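Local atomic coordinates of metallocarboxypeptidase (Trypanosoma cruzi, PDB entry 3DWC), a protein that probably releases single amino acids from the C-terminal ends of peptides, with broad specificity except for proline, as a metal-dependent M32 carboxypeptidase. Residues B[348-353]-B[409-414]; B[432-437]-B[444-449]. All coordinates share one frame; numbering follows the deposited sequence.

Interaction 1: B[348-353]-B[409-414]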
ATOM      1  N   LEU B 348      24.253  15.201 -23.266  1.00 36.87           N
ATOM      2  CA  LEU B 348      23.451  14.424 -24.187  1.00 36.99           C
ATOM      3  C   LEU B 348      22.172  13.919 -23.593  1.00 36.58           C
ATOM      4  O   LEU B 348      21.238  13.607 -24.325  1.00 36.32           O
ATOM      5  CB  LEU B 348      24.263  13.199 -24.662  1.00 36.99           C
ATOM      6  CG  LEU B 348      25.423  13.486 -25.608  1.00 37.46           C
ATOM      7  CD1 LEU B 348      26.113  12.165 -26.101  1.00 35.34           C
ATOM      8  CD2 LEU B 348      24.943  14.328 -26.781  1.00 37.77           C
ATOM      9  N   ILE B 349      22.135  13.800 -22.268  1.00 36.56           N
ATOM     10  CA  ILE B 349      21.007  13.175 -21.592  1.00 36.80           C
ATOM     11  C   ILE B 349      20.051  14.246 -20.976  1.00 36.53           C
ATOM     12  O   ILE B 349      20.393  14.910 -20.035  1.00 35.56           O
ATOM     13  CB  ILE B 349      21.486  12.208 -20.474  1.00 36.44           C
ATOM     14  CG1 ILE B 349      22.534  11.172 -21.003  1.00 39.19           C
ATOM     15  CG2 ILE B 349      20.273  11.491 -19.835  1.00 36.15           C
ATOM     16  CD1 ILE B 349      22.077  10.333 -22.160  1.00 37.72           C
ATOM     17  N   ARG B 350      18.860  14.346 -21.545  1.00 37.14           N
ATOM     18  CA  ARG B 350      17.752  15.135 -21.024  1.00 38.24           C
ATOM     19  C   ARG B 350      17.543  15.118 -19.506  1.00 38.66           C
ATOM     20  O   ARG B 350      17.427  16.184 -18.914  1.00 38.75           O
ATOM     21  CB  ARG B 350      16.440  14.756 -21.721  1.00 37.54           C
ATOM     22  CG  ARG B 350      15.257  15.665 -21.318  1.00 37.55           C
ATOM     23  CD  ARG B 350      13.932  15.178 -21.786  1.00 37.90           C
ATOM     24  NE  ARG B 350      13.672  13.836 -21.294  1.00 39.43           N
ATOM     25  CZ  ARG B 350      13.072  13.544 -20.145  1.00 40.95           C
ATOM     26  NH1 ARG B 350      12.615  14.509 -19.345  1.00 42.48           N
ATOM     27  NH2 ARG B 350      12.936  12.281 -19.789  1.00 42.18           N
ATOM     28  N   ILE B 351      17.491  13.951 -18.854  1.00 39.61           N
ATOM     29  CA  ILE B 351      17.190  13.945 -17.380  1.00 39.93           C
ATOM     30  C   ILE B 351      18.344  14.504 -16.536  1.00 39.99           C
ATOM     31  O   ILE B 351      18.179  14.837 -15.352  1.00 40.88           O
ATOM     32  CB  ILE B 351      16.768  12.548 -16.807  1.00 39.96           C
ATOM     33  CG1 ILE B 351      17.815  11.476 -17.124  1.00 41.67           C
ATOM     34  CG2 ILE B 351      15.453  12.114 -17.357  1.00 40.25           C
ATOM     35  CD1 ILE B 351      17.543  10.173 -16.384  1.00 42.09           C
ATOM     36  N   ASP B 352      19.516  14.623 -17.126  1.00 39.21           N
ATOM     37  CA  ASP B 352      20.626  15.228 -16.412  1.00 39.15           C
ATOM     38  C   ASP B 352      20.877  16.676 -16.785  1.00 38.80           C
ATOM     39  O   ASP B 352      21.938  17.201 -16.465  1.00 39.91           O
ATOM     40  CB  ASP B 352      21.918  14.443 -16.695  1.00 39.52           C
ATOM     41  CG  ASP B 352      21.830  12.978 -16.267  1.00 42.37           C
ATOM     42  OD1 ASP B 352      21.006  12.662 -15.367  1.00 44.95           O
ATOM     43  OD2 ASP B 352      22.598  12.154 -16.829  1.00 43.46           O
ATOM     44  N   ALA B 353      19.930  17.339 -17.444  1.00 37.61           N
ATOM     45  CA  ALA B 353      20.221  18.644 -18.029  1.00 36.11           C
ATOM     46  C   ALA B 353      19.990  19.760 -17.028  1.00 35.66           C
ATOM     47  O   ALA B 353      19.071  19.695 -16.272  1.00 33.64           O
ATOM     48  CB  ALA B 353      19.366  18.858 -19.298  1.00 35.45           C
ATOM     49  N   ASP B 409      15.134   7.933 -24.024  1.00 44.26           N
ATOM     50  CA  ASP B 409      13.909   8.074 -23.211  1.00 45.30           C
ATOM     51  C   ASP B 409      12.915   6.912 -23.431  1.00 45.37           C
ATOM     52  O   ASP B 409      12.668   6.497 -24.569  1.00 44.41           O
ATOM     53  CB  ASP B 409      13.210   9.424 -23.470  1.00 44.64           C
ATOM     54  CG  ASP B 409      13.929  10.606 -22.813  1.00 47.22           C
ATOM     55  OD1 ASP B 409      13.914  11.705 -23.404  1.00 46.12           O
ATOM     56  OD2 ASP B 409      14.495  10.465 -21.697  1.00 49.48           O
ATOM     57  N   VAL B 410      12.332   6.447 -22.327  1.00 45.99           N
ATOM     58  CA  VAL B 410      11.311   5.380 -22.320  1.00 46.92           C
ATOM     59  C   VAL B 410       9.974   5.758 -22.987  1.00 47.63           C
ATOM     60  O   VAL B 410       9.237   4.892 -23.476  1.00 48.22           O
ATOM     61  CB  VAL B 410      10.990   4.955 -20.847  1.00 47.33           C
ATOM     62  CG1 VAL B 410      10.208   6.030 -20.134  1.00 46.82           C
ATOM     63  CG2 VAL B 410      10.258   3.587 -20.819  1.00 46.89           C
ATOM     64  N   HIS B 411       9.703   7.057 -23.033  1.00 47.24           N
ATOM     65  CA  HIS B 411       8.389   7.611 -23.358  1.00 47.18           C
ATOM     66  C   HIS B 411       7.700   6.967 -24.555  1.00 47.04           C
ATOM     67  O   HIS B 411       6.535   6.589 -24.463  1.00 46.99           O
ATOM     68  CB  HIS B 411       8.519   9.135 -23.549  1.00 46.81           C
ATOM     69  CG  HIS B 411       8.857   9.859 -22.279  1.00 46.54           C
ATOM     70  ND1 HIS B 411      10.041   9.654 -21.599  1.00 45.91           N
ATOM     71  CD2 HIS B 411       8.149  10.748 -21.536  1.00 47.26           C
ATOM     72  CE1 HIS B 411      10.050  10.383 -20.497  1.00 45.76           C
ATOM     73  NE2 HIS B 411       8.916  11.060 -20.436  1.00 46.55           N
ATOM     74  N   TRP B 412       8.395   6.841 -25.674  1.00 46.65           N
ATOM     75  CA  TRP B 412       7.745   6.324 -26.866  1.00 47.26           C
ATOM     76  C   TRP B 412       7.408   4.817 -26.752  1.00 47.56           C
ATOM     77  O   TRP B 412       6.403   4.360 -27.307  1.00 47.34           O
ATOM     78  CB  TRP B 412       8.591   6.603 -28.104  1.00 47.42           C
ATOM     79  CG  TRP B 412       8.772   8.056 -28.409  1.00 47.51           C
ATOM     80  CD1 TRP B 412       8.110   9.127 -27.832  1.00 47.47           C
ATOM     81  CD2 TRP B 412       9.644   8.611 -29.399  1.00 46.51           C
ATOM     82  NE1 TRP B 412       8.547  10.304 -28.398  1.00 46.88           N
ATOM     83  CE2 TRP B 412       9.486  10.018 -29.358  1.00 46.01           C
ATOM     84  CE3 TRP B 412      10.568   8.059 -30.300  1.00 46.69           C
ATOM     85  CZ2 TRP B 412      10.209  10.881 -30.197  1.00 47.22           C
ATOM     86  CZ3 TRP B 412      11.290   8.923 -31.140  1.00 47.32           C
ATOM     87  CH2 TRP B 412      11.099  10.317 -31.080  1.00 47.26           C
ATOM     88  N   SER B 413       8.244   4.069 -26.033  1.00 47.92           N
ATOM     89  CA  SER B 413       7.949   2.666 -25.694  1.00 48.25           C
ATOM     90  C   SER B 413       6.625   2.516 -24.979  1.00 48.61           C
ATOM     91  O   SER B 413       5.847   1.592 -25.277  1.00 48.79           O
ATOM     92  CB  SER B 413       9.023   2.100 -24.781  1.00 48.05           C
ATOM     93  OG  SER B 413      10.266   2.202 -25.427  1.00 49.88           O
ATOM     94  N   GLY B 414       6.368   3.427 -24.035  1.00 48.45           N
ATOM     95  CA  GLY B 414       5.211   3.315 -23.156  1.00 48.32           C
ATOM     96  C   GLY B 414       4.024   4.052 -23.723  1.00 48.64           C
ATOM     97  O   GLY B 414       3.087   4.380 -22.986  1.00 49.26           O
TER
HETATM   98  O   HOH W   1      16.790  11.449 -20.742  1.00 19.54           O

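Interaction 2: B[432-437]-B[444-449]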
ATOM      1  N   GLN B 432       6.319  32.681 -15.239  1.00 27.25           N
ATOM      2  CA  GLN B 432       5.196  33.592 -15.302  1.00 28.25           C
ATOM      3  C   GLN B 432       4.558  33.828 -13.910  1.00 28.96           C
ATOM      4  O   GLN B 432       4.236  34.922 -13.550  1.00 29.65           O
ATOM      5  CB  GLN B 432       4.146  33.083 -16.286  1.00 26.87           C
ATOM      6  CG  GLN B 432       3.014  34.122 -16.576  1.00 28.50           C
ATOM      7  CD  GLN B 432       2.297  33.893 -17.910  1.00 28.69           C
ATOM      8  OE1 GLN B 432       2.913  33.474 -18.875  1.00 28.27           O
ATOM      9  NE2 GLN B 432       0.994  34.224 -17.971  1.00 27.93           N
ATOM     10  N   LEU B 433       4.313  32.761 -13.183  1.00 28.99           N
ATOM     11  CA  LEU B 433       3.764  32.853 -11.828  1.00 29.48           C
ATOM     12  C   LEU B 433       4.660  33.620 -10.845  1.00 28.13           C
ATOM     13  O   LEU B 433       4.178  34.447 -10.074  1.00 28.73           O
ATOM     14  CB  LEU B 433       3.551  31.409 -11.303  1.00 29.35           C
ATOM     15  CG  LEU B 433       2.254  30.963 -10.625  1.00 33.41           C
ATOM     16  CD1 LEU B 433       2.596  29.855  -9.588  1.00 36.64           C
ATOM     17  CD2 LEU B 433       1.311  32.066  -9.996  1.00 33.96           C
ATOM     18  N   MET B 434       5.935  33.313 -10.859  1.00 27.93           N
ATOM     19  CA  MET B 434       6.922  34.011 -10.021  1.00 29.39           C
ATOM     20  C   MET B 434       7.048  35.458 -10.415  1.00 29.70           C
ATOM     21  O   MET B 434       7.142  36.300  -9.525  1.00 30.67           O
ATOM     22  CB  MET B 434       8.313  33.333 -10.044  1.00 29.54           C
ATOM     23  CG  MET B 434       9.344  33.985  -9.122  1.00 28.34           C
ATOM     24  SD  MET B 434       8.808  34.153  -7.380  1.00 30.26           S
ATOM     25  CE  MET B 434       9.421  32.551  -6.740  1.00 21.87           C
ATOM     26  N   SER B 435       6.983  35.780 -11.712  1.00 30.69           N
ATOM     27  CA  SER B 435       6.984  37.192 -12.110  1.00 31.81           C
ATOM     28  C   SER B 435       5.864  37.958 -11.473  1.00 30.74           C
ATOM     29  O   SER B 435       6.076  39.022 -11.013  1.00 31.31           O
ATOM     30  CB  SER B 435       6.862  37.402 -13.643  1.00 32.84           C
ATOM     31  OG  SER B 435       8.042  36.932 -14.228  1.00 39.30           O
ATOM     32  N   CYS B 436       4.649  37.423 -11.561  1.00 31.78           N
ATOM     33  CA  CYS B 436       3.478  37.974 -10.907  1.00 30.85           C
ATOM     34  C   CYS B 436       3.620  38.098  -9.390  1.00 30.08           C
ATOM     35  O   CYS B 436       3.316  39.146  -8.785  1.00 31.20           O
ATOM     36  CB  CYS B 436       2.260  37.084 -11.226  1.00 32.13           C
ATOM     37  SG  CYS B 436       0.771  37.668 -10.423  1.00 35.71           S
ATOM     38  N   VAL B 437       4.033  37.017  -8.753  1.00 30.54           N
ATOM     39  CA  VAL B 437       4.247  37.036  -7.314  1.00 29.89           C
ATOM     40  C   VAL B 437       5.225  38.152  -6.921  1.00 28.98           C
ATOM     41  O   VAL B 437       4.980  38.838  -5.946  1.00 29.47           O
ATOM     42  CB  VAL B 437       4.650  35.641  -6.770  1.00 30.00           C
ATOM     43  CG1 VAL B 437       5.170  35.748  -5.351  1.00 30.59           C
ATOM     44  CG2 VAL B 437       3.437  34.674  -6.798  1.00 29.42           C
ATOM     45  N   GLU B 444      12.109  42.646  -3.109  1.00 34.61           N
ATOM     46  CA  GLU B 444      12.862  42.505  -1.859  1.00 35.32           C
ATOM     47  C   GLU B 444      12.098  41.624  -0.837  1.00 35.12           C
ATOM     48  O   GLU B 444      12.699  40.814  -0.102  1.00 36.21           O
ATOM     49  CB  GLU B 444      13.196  43.925  -1.325  1.00 36.38           C
ATOM     50  CG  GLU B 444      13.499  44.081   0.182  1.00 37.34           C
ATOM     51  CD  GLU B 444      13.529  45.551   0.623  1.00 39.91           C
ATOM     52  OE1 GLU B 444      12.614  45.953   1.405  1.00 42.77           O
ATOM     53  OE2 GLU B 444      14.443  46.300   0.147  1.00 46.28           O
ATOM     54  N   VAL B 445      10.772  41.713  -0.830  1.00 34.07           N
ATOM     55  CA  VAL B 445       9.951  40.847   0.025  1.00 32.81           C
ATOM     56  C   VAL B 445      10.108  39.351  -0.362  1.00 32.58           C
ATOM     57  O   VAL B 445      10.354  38.506   0.484  1.00 31.73           O
ATOM     58  CB  VAL B 445       8.466  41.225  -0.055  1.00 32.85           C
ATOM     59  CG1 VAL B 445       7.575  40.175   0.657  1.00 30.01           C
ATOM     60  CG2 VAL B 445       8.258  42.684   0.473  1.00 32.89           C
ATOM     61  N   VAL B 446       9.959  39.032  -1.639  1.00 32.47           N
ATOM     62  CA  VAL B 446      10.139  37.656  -2.091  1.00 32.25           C
ATOM     63  C   VAL B 446      11.544  37.201  -1.733  1.00 32.78           C
ATOM     64  O   VAL B 446      11.690  36.142  -1.172  1.00 32.87           O
ATOM     65  CB  VAL B 446       9.850  37.475  -3.588  1.00 32.66           C
ATOM     66  CG1 VAL B 446      10.112  36.027  -4.040  1.00 30.25           C
ATOM     67  CG2 VAL B 446       8.410  37.898  -3.904  1.00 30.44           C
ATOM     68  N   ASP B 447      12.577  37.977  -2.066  1.00 33.13           N
ATOM     69  CA  ASP B 447      13.952  37.588  -1.712  1.00 33.42           C
ATOM     70  C   ASP B 447      14.141  37.335  -0.210  1.00 32.86           C
ATOM     71  O   ASP B 447      14.805  36.361   0.181  1.00 31.93           O
ATOM     72  CB  ASP B 447      14.961  38.605  -2.201  1.00 35.20           C
ATOM     73  CG  ASP B 447      15.138  38.587  -3.709  1.00 39.06           C
ATOM     74  OD1 ASP B 447      14.723  37.595  -4.358  1.00 42.63           O
ATOM     75  OD2 ASP B 447      15.693  39.582  -4.233  1.00 43.21           O
ATOM     76  N   ASP B 448      13.516  38.159   0.621  1.00 33.13           N
ATOM     77  CA  ASP B 448      13.599  37.966   2.064  1.00 33.43           C
ATOM     78  C   ASP B 448      12.933  36.676   2.503  1.00 33.02           C
ATOM     79  O   ASP B 448      13.490  35.978   3.340  1.00 32.65           O
ATOM     80  CB  ASP B 448      12.984  39.134   2.848  1.00 34.40           C
ATOM     81  CG  ASP B 448      13.836  40.340   2.833  1.00 39.02           C
ATOM     82  OD1 ASP B 448      14.957  40.227   2.314  1.00 42.85           O
ATOM     83  OD2 ASP B 448      13.378  41.409   3.328  1.00 42.34           O
ATOM     84  N   CYS B 449      11.743  36.370   1.960  1.00 32.32           N
ATOM     85  CA  CYS B 449      11.075  35.095   2.212  1.00 31.70           C
ATOM     86  C   CYS B 449      11.949  33.900   1.856  1.00 32.09           C
ATOM     87  O   CYS B 449      12.068  32.957   2.629  1.00 30.75           O
ATOM     88  CB  CYS B 449       9.765  34.991   1.420  1.00 32.62           C
ATOM     89  SG  CYS B 449       8.476  36.208   1.900  1.00 35.04           S
TER

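Interaction 1: B[348-353]-B[409-414]
D409 OD1 is gripped by two arginines. Within the contact, R350 NE donates to D409 OD1 over 3.0 Å, with an N-H...O angle of 158°. R365 of helix 358-374 makes a salt bridge to the same oxygen through its own NE. The second carboxylate oxygen is held too: R350 NH2 donates to D409 OD2 at 3.1 Å. R350 therefore grips D409 side-on, with NE and NH2 each taking one oxygen. The acid lies at the guanidinium edge, but the two groups are not coplanar, their planes being 59° apart. NE meets OD1 on the syn side, tilted out of the carboxylate plane, whereas NH2 approaches OD2 from above that plane. R350 starts out extended and bends at chi3, which turns NE and NH2 to the acid. A water adds a further link, donating to D409 OD2 at 2.7 Å and accepting from I351 N at 3.2 Å.

The fold here is the largely helical M32 carboxypeptidase fold. The contact joins two loops, one leading into helix 358-374 and the other into helix 421-441. The R350 side chain lies about 9 Å from the bound cobalt, near the HExxH residues but not touching them. Q408, next to D409 in the chain, also bonds the first loop, at L348 O and R350 N.

H411 also comes close to R350. Its CE1 lies 3.5 Å from R350 NH2, obliquely placed, with ring and guanidinium planes nearly perpendicular at 81°. The ring is stacked with F420 and meets Y419, and its NE2 has a weak hydrogen bond with Y423 OH.

Interaction 2: B[432-437]-B[444-449]
M434 and V437 of helix 421-441 meet V446 of helix 443-451. The motif is a pair of helices consecutive in sequence, joined by a very short turn. No hydrogen bond crosses between the two segments. The contact is apolar, and all three touching residues are buried. It is small, with 106 Å² of surface buried over both sides, and it lies away from the metal site.

M434 is the first residue to reach across. Its CG is anti to the backbone N (chi1 -177°), and the chain then bends at chi2 and chi3. The bends bring the sulfur nearer to the second helix than the start of the side chain would suggest. M434 SD meets V446 CG1 tip to tip at 4.0 Å. The same side chain also touches F303 and Q307 of helix 294-309.

V437 follows three residues later. Its CA is 7.9 Å from the CA of V446, the nearest such pair across the segments. The two valine side chains cross at about a right angle. V437 uses one branch, and its CG1 meets V446 CG2 at 4.1 Å. The other branch is turned off the contact, with V437 CG2 6.6 Å from V446 CG2.

V446 points at the first helix and divides its branches: CG1 serves M434, while CG2 serves V437. The division is clear in the distances, since V446 CG2 is 5.1 Å from M434 SD. V446 also packs on I458 of helix 456-467, and V437 on K461 of the same helix. Besides its methyl contact, V446 CG2 lies 4.1 Å from the backbone oxygen V437 O.

From the N terminus, the chain first reaches 348-353, in the loop after helix 334-341. It then runs through helices 358-374 and 382-394 to 409-414, where interaction 1 closes a loop of 55 intervening residues. Helix 421-441 follows and carries 432-437. After six intervening residues, 444-449 closes interaction 2. The contacts are in series and neither nest nor cross. Their centres are 32 Å apart, on opposite sides of the chain's centre, and their nearest atoms are about 18 Å apart. Interaction 1 ties two loops near the metal site. Interaction 2 joins neighbouring helices away from it. Helix 421-441 leads from one to the other.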